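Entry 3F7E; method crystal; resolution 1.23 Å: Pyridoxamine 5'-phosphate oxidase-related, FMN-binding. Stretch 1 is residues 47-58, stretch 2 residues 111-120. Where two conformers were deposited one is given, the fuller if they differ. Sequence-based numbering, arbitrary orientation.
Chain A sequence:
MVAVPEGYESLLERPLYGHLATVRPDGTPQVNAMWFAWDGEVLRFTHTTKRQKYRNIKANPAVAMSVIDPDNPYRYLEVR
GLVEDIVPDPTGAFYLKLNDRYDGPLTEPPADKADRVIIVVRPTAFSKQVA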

# COMPACT_ATOMS: atom_id res chain seq x y z
N HIS A 47 -3.46 15.07 -5.87
CA HIS A 47 -4.84 14.56 -5.65
C HIS A 47 -5.80 15.56 -6.32
O HIS A 47 -5.43 16.69 -6.65
N THR A 48 -7.05 15.16 -6.47
CA THR A 48 -8.09 16.17 -6.71
C THR A 48 -9.01 16.27 -5.49
O THR A 48 -9.09 15.38 -4.64
N THR A 49 -9.73 17.38 -5.43
CA THR A 49 -10.64 17.60 -4.33
C THR A 49 -11.97 16.84 -4.46
O THR A 49 -12.85 16.96 -3.59
N LYS A 50 -12.11 16.08 -5.54
CA LYS A 50 -13.39 15.46 -5.89
C LYS A 50 -13.50 13.96 -5.61
O LYS A 50 -14.58 13.37 -5.79
N ARG A 51 -12.40 13.33 -5.19
CA ARG A 51 -12.38 11.89 -4.90
C ARG A 51 -12.37 11.54 -3.42
O ARG A 51 -12.09 12.39 -2.57
N GLN A 52 -12.64 10.26 -3.12
CA GLN A 52 -12.75 9.79 -1.75
C GLN A 52 -11.45 9.95 -0.98
O GLN A 52 -11.48 10.23 0.22
N LYS A 53 -10.31 9.73 -1.64
CA LYS A 53 -9.03 9.83 -0.93
C LYS A 53 -8.86 11.21 -0.29
O LYS A 53 -8.38 11.34 0.84
N TYR A 54 -9.28 12.25 -1.01
CA TYR A 54 -9.26 13.60 -0.46
C TYR A 54 -10.21 13.77 0.72
O TYR A 54 -9.83 14.31 1.76
N ARG A 55 -11.45 13.30 0.56
CA ARG A 55 -12.39 13.35 1.68
C ARG A 55 -11.87 12.61 2.91
O ARG A 55 -12.06 13.07 4.04
N ASN A 56 -11.17 11.49 2.69
CA ASN A 56 -10.63 10.74 3.83
C ASN A 56 -9.67 11.63 4.63
O ASN A 56 -9.74 11.70 5.88
N ILE A 57 -8.75 12.31 3.94
CA ILE A 57 -7.71 13.08 4.62
C ILE A 57 -8.27 14.35 5.25
O ILE A 57 -7.74 14.79 6.27
N LYS A 58 -9.34 14.91 4.68
CA LYS A 58 -9.98 16.06 5.31
C LYS A 58 -10.59 15.68 6.66
O LYS A 58 -10.62 16.52 7.57
N ALA A 111 -7.04 17.13 -17.57
CA ALA A 111 -8.35 17.75 -17.75
C ALA A 111 -8.96 18.23 -16.43
O ALA A 111 -9.73 19.21 -16.41
N ASP A 112 -8.60 17.58 -15.32
CA ASP A 112 -9.17 17.91 -14.01
C ASP A 112 -8.34 18.94 -13.24
O ASP A 112 -8.52 19.12 -12.03
N LYS A 113 -7.44 19.61 -13.94
CA LYS A 113 -6.49 20.51 -13.26
C LYS A 113 -7.12 21.54 -12.32
O LYS A 113 -6.53 21.85 -11.30
N ALA A 114 -8.31 22.07 -12.62
CA ALA A 114 -8.93 23.08 -11.75
C ALA A 114 -9.13 22.54 -10.33
O ALA A 114 -9.14 23.32 -9.38
N ASP A 115 -9.26 21.22 -10.20
CA ASP A 115 -9.51 20.58 -8.90
C ASP A 115 -8.28 19.92 -8.28
O ASP A 115 -8.37 19.24 -7.25
N ARG A 116 -7.11 20.10 -8.91
CA ARG A 116 -5.88 19.49 -8.41
C ARG A 116 -5.32 20.20 -7.20
O ARG A 116 -5.37 21.45 -7.13
N VAL A 117 -4.77 19.42 -6.26
CA VAL A 117 -4.10 19.94 -5.08
C VAL A 117 -2.80 19.18 -4.87
O VAL A 117 -2.58 18.08 -5.42
N ILE A 118 -1.95 19.77 -4.03
CA ILE A 118 -0.74 19.14 -3.53
C ILE A 118 -1.00 18.76 -2.08
O ILE A 118 -1.33 19.63 -1.27
N ILE A 119 -0.87 17.48 -1.78
CA ILE A 119 -1.04 16.99 -0.39
C ILE A 119 0.34 16.85 0.23
O ILE A 119 1.19 16.16 -0.34
N VAL A 120 0.56 17.51 1.37
CA VAL A 120 1.89 17.56 2.00
C VAL A 120 1.85 16.77 3.30
O VAL A 120 1.05 17.08 4.19

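A short antiparallel pairing sets the register here, and the side chains follow from it. H47 sits opposite V117 in a hydrogen-bonded pair, with H47 N to V117 O at 3.2 Å and V117 N to H47 O at 2.8 Å. Both side chains leave on the same face of the sheet: H47, an m rotamer, brings CB to 3.9 Å from CG2 of V117 (also m), and I119 lies over one face of its ring, H47 ND1 to I119 CG1 at 3.2 Å. H47 ND1 is buried by the contact and has no polar partner in the model.

T48 and R116 form the next, non-hydrogen-bonded pair and share the other face. With chi1 in p, T48 places CG2 over the face of the R116 guanidinium, 3.5 Å from NE, and 3.4 Å from OD2 of D112. The same guanidinium pairs with D112 in a salt bridge, R116 NE to D112 OD1 at 2.9 Å, with a second hydrogen bond from R116 NH2 to D112 OD2, also 2.9 Å. T48 OG1 meanwhile accepts from K50 N at 3.2 Å, bracing the turn.

Beyond the strand, D115 gathers the contacts, its side chain pointing toward stretch 1 with chi1 in m. T49 N donates to D115 O at 2.9 Å, while the p rotamer of T49 sets OG1 3.7 Å from D115 CB and CG2 3.6 Å from V117 CG1. A water oxygen lies 2.7 Å from T49 OG1 and donates to D115 OD1 at 3.3 Å. K50 points toward stretch 2 and, m at chi1 then extended, reaches a salt bridge, NZ to D115 OD2 at 2.9 Å.

The helix adds an apolar closure. Y54, t at chi1, starts sideways but brings CD1 to 4.4 Å from V117 CG2. One turn on, I57 (p, t) points toward I119 (m, m), and their CD1 atoms meet at a tight 3.2 Å.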

# COMPACT_ATOMS: atom_id res chain seq x y z
CB HIS A 47 -5.23 14.54 -4.13
CG HIS A 47 -4.66 13.40 -3.32
ND1 HIS A 47 -3.31 13.18 -3.11
CD2 HIS A 47 -5.30 12.44 -2.60
CE1 HIS A 47 -3.14 12.13 -2.33
NE2 HIS A 47 -4.34 11.66 -2.00
CB THR A 48 -8.94 15.93 -7.96
OG1 THR A 48 -9.95 14.99 -7.60
CG2 THR A 48 -8.10 15.47 -9.15
CB THR A 49 -11.00 19.07 -4.25
OG1 THR A 49 -11.60 19.46 -5.49
CG2 THR A 49 -9.75 19.92 -3.97
CB LYS A 50 -13.71 15.72 -7.37
CG LYS A 50 -14.01 17.18 -7.70
CD LYS A 50 -14.71 17.30 -9.04
CE LYS A 50 -15.26 18.71 -9.25
NZ LYS A 50 -15.37 19.04 -10.70
CB ARG A 51 -11.18 11.17 -5.55
CG ARG A 51 -10.77 11.58 -6.95
CD ARG A 51 -11.50 10.82 -8.07
NE ARG A 51 -11.72 9.37 -7.86
CZ ARG A 51 -11.05 8.40 -8.49
NH1 ARG A 51 -10.07 8.68 -9.33
NH2 ARG A 51 -11.36 7.12 -8.25
CB GLN A 52 -13.21 8.33 -1.70
CG GLN A 52 -13.55 7.86 -0.30
CD GLN A 52 -14.69 8.66 0.34
OE1 GLN A 52 -15.74 8.89 -0.29
NE2 GLN A 52 -14.48 9.07 1.59
CB LYS A 53 -7.84 9.60 -1.87
CG LYS A 53 -7.93 8.49 -2.87
CD LYS A 53 -6.87 8.69 -3.94
CE LYS A 53 -7.01 7.72 -5.09
NZ LYS A 53 -5.88 7.90 -6.05
CB TYR A 54 -9.58 14.62 -1.56
CG TYR A 54 -9.76 16.05 -1.11
CD1 TYR A 54 -8.67 16.89 -0.99
CD2 TYR A 54 -11.02 16.56 -0.83
CE1 TYR A 54 -8.84 18.23 -0.58
CE2 TYR A 54 -11.21 17.86 -0.44
CZ TYR A 54 -10.12 18.70 -0.31
OH TYR A 54 -10.32 19.99 0.09
CB ARG A 55 -13.75 12.80 1.25
CG ARG A 55 -14.39 13.65 0.20
CD ARG A 55 -15.84 13.24 -0.11
NE ARG A 55 -15.98 11.96 -0.81
CZ ARG A 55 -15.91 11.79 -2.13
NH1 ARG A 55 -16.10 10.58 -2.65
NH2 ARG A 55 -15.66 12.82 -2.95
CB ASN A 56 -9.86 9.50 3.36
CG ASN A 56 -10.75 8.44 2.75
OD1 ASN A 56 -11.98 8.50 2.86
ND2 ASN A 56 -10.12 7.46 2.12
CB ILE A 57 -6.48 13.35 3.71
CG1 ILE A 57 -6.83 14.07 2.46
CG2 ILE A 57 -5.78 12.06 3.35
CD1 ILE A 57 -5.61 14.76 1.81
CB LYS A 58 -11.05 16.69 4.42
CG LYS A 58 -10.50 17.28 3.12
CD LYS A 58 -9.53 18.43 3.38
CE LYS A 58 -10.27 19.64 3.90
NZ LYS A 58 -11.15 20.20 2.83
CB ALA A 111 -9.32 16.80 -18.48
CB ASP A 112 -9.34 16.63 -13.15
CG ASP A 112 -8.00 15.94 -12.84
OD1 ASP A 112 -6.93 16.57 -12.99
OD2 ASP A 112 -7.99 14.76 -12.46
CB LYS A 113 -5.55 21.18 -14.27
CG LYS A 113 -6.25 22.17 -15.20
CD LYS A 113 -5.28 22.78 -16.20
CE LYS A 113 -5.93 23.89 -17.02
NZ LYS A 113 -5.01 24.42 -18.05
CB ALA A 114 -10.25 23.59 -12.34
CB ASP A 115 -10.62 19.54 -9.05
CG ASP A 115 -11.90 20.15 -9.58
OD1 ASP A 115 -12.26 21.25 -9.13
OD2 ASP A 115 -12.55 19.51 -10.44
CB ARG A 116 -4.82 19.44 -9.53
CG ARG A 116 -5.05 18.33 -10.57
CD ARG A 116 -4.56 16.98 -10.08
NE ARG A 116 -5.13 15.89 -10.88
CZ ARG A 116 -4.92 14.62 -10.62
NH1 ARG A 116 -4.07 14.25 -9.66
NH2 ARG A 116 -5.52 13.70 -11.36
CB VAL A 117 -4.99 19.84 -3.80
CG1 VAL A 117 -6.25 20.72 -3.91
CG2 VAL A 117 -5.39 18.38 -3.54
CB ILE A 118 0.47 20.10 -3.56
CG1 ILE A 118 0.57 20.85 -4.91
CG2 ILE A 118 1.73 19.35 -3.18
CD1 ILE A 118 1.69 21.87 -4.96
CB ILE A 119 -1.76 15.61 -0.37
CG1 ILE A 119 -3.09 15.64 -1.12
CG2 ILE A 119 -1.91 15.09 1.06
CD1 ILE A 119 -4.13 16.48 -0.50
CB VAL A 120 2.29 19.04 2.31
CG1 VAL A 120 3.69 19.07 2.84
CG2 VAL A 120 2.14 19.88 1.04
O HOH W 1 -11.55 22.06 -6.04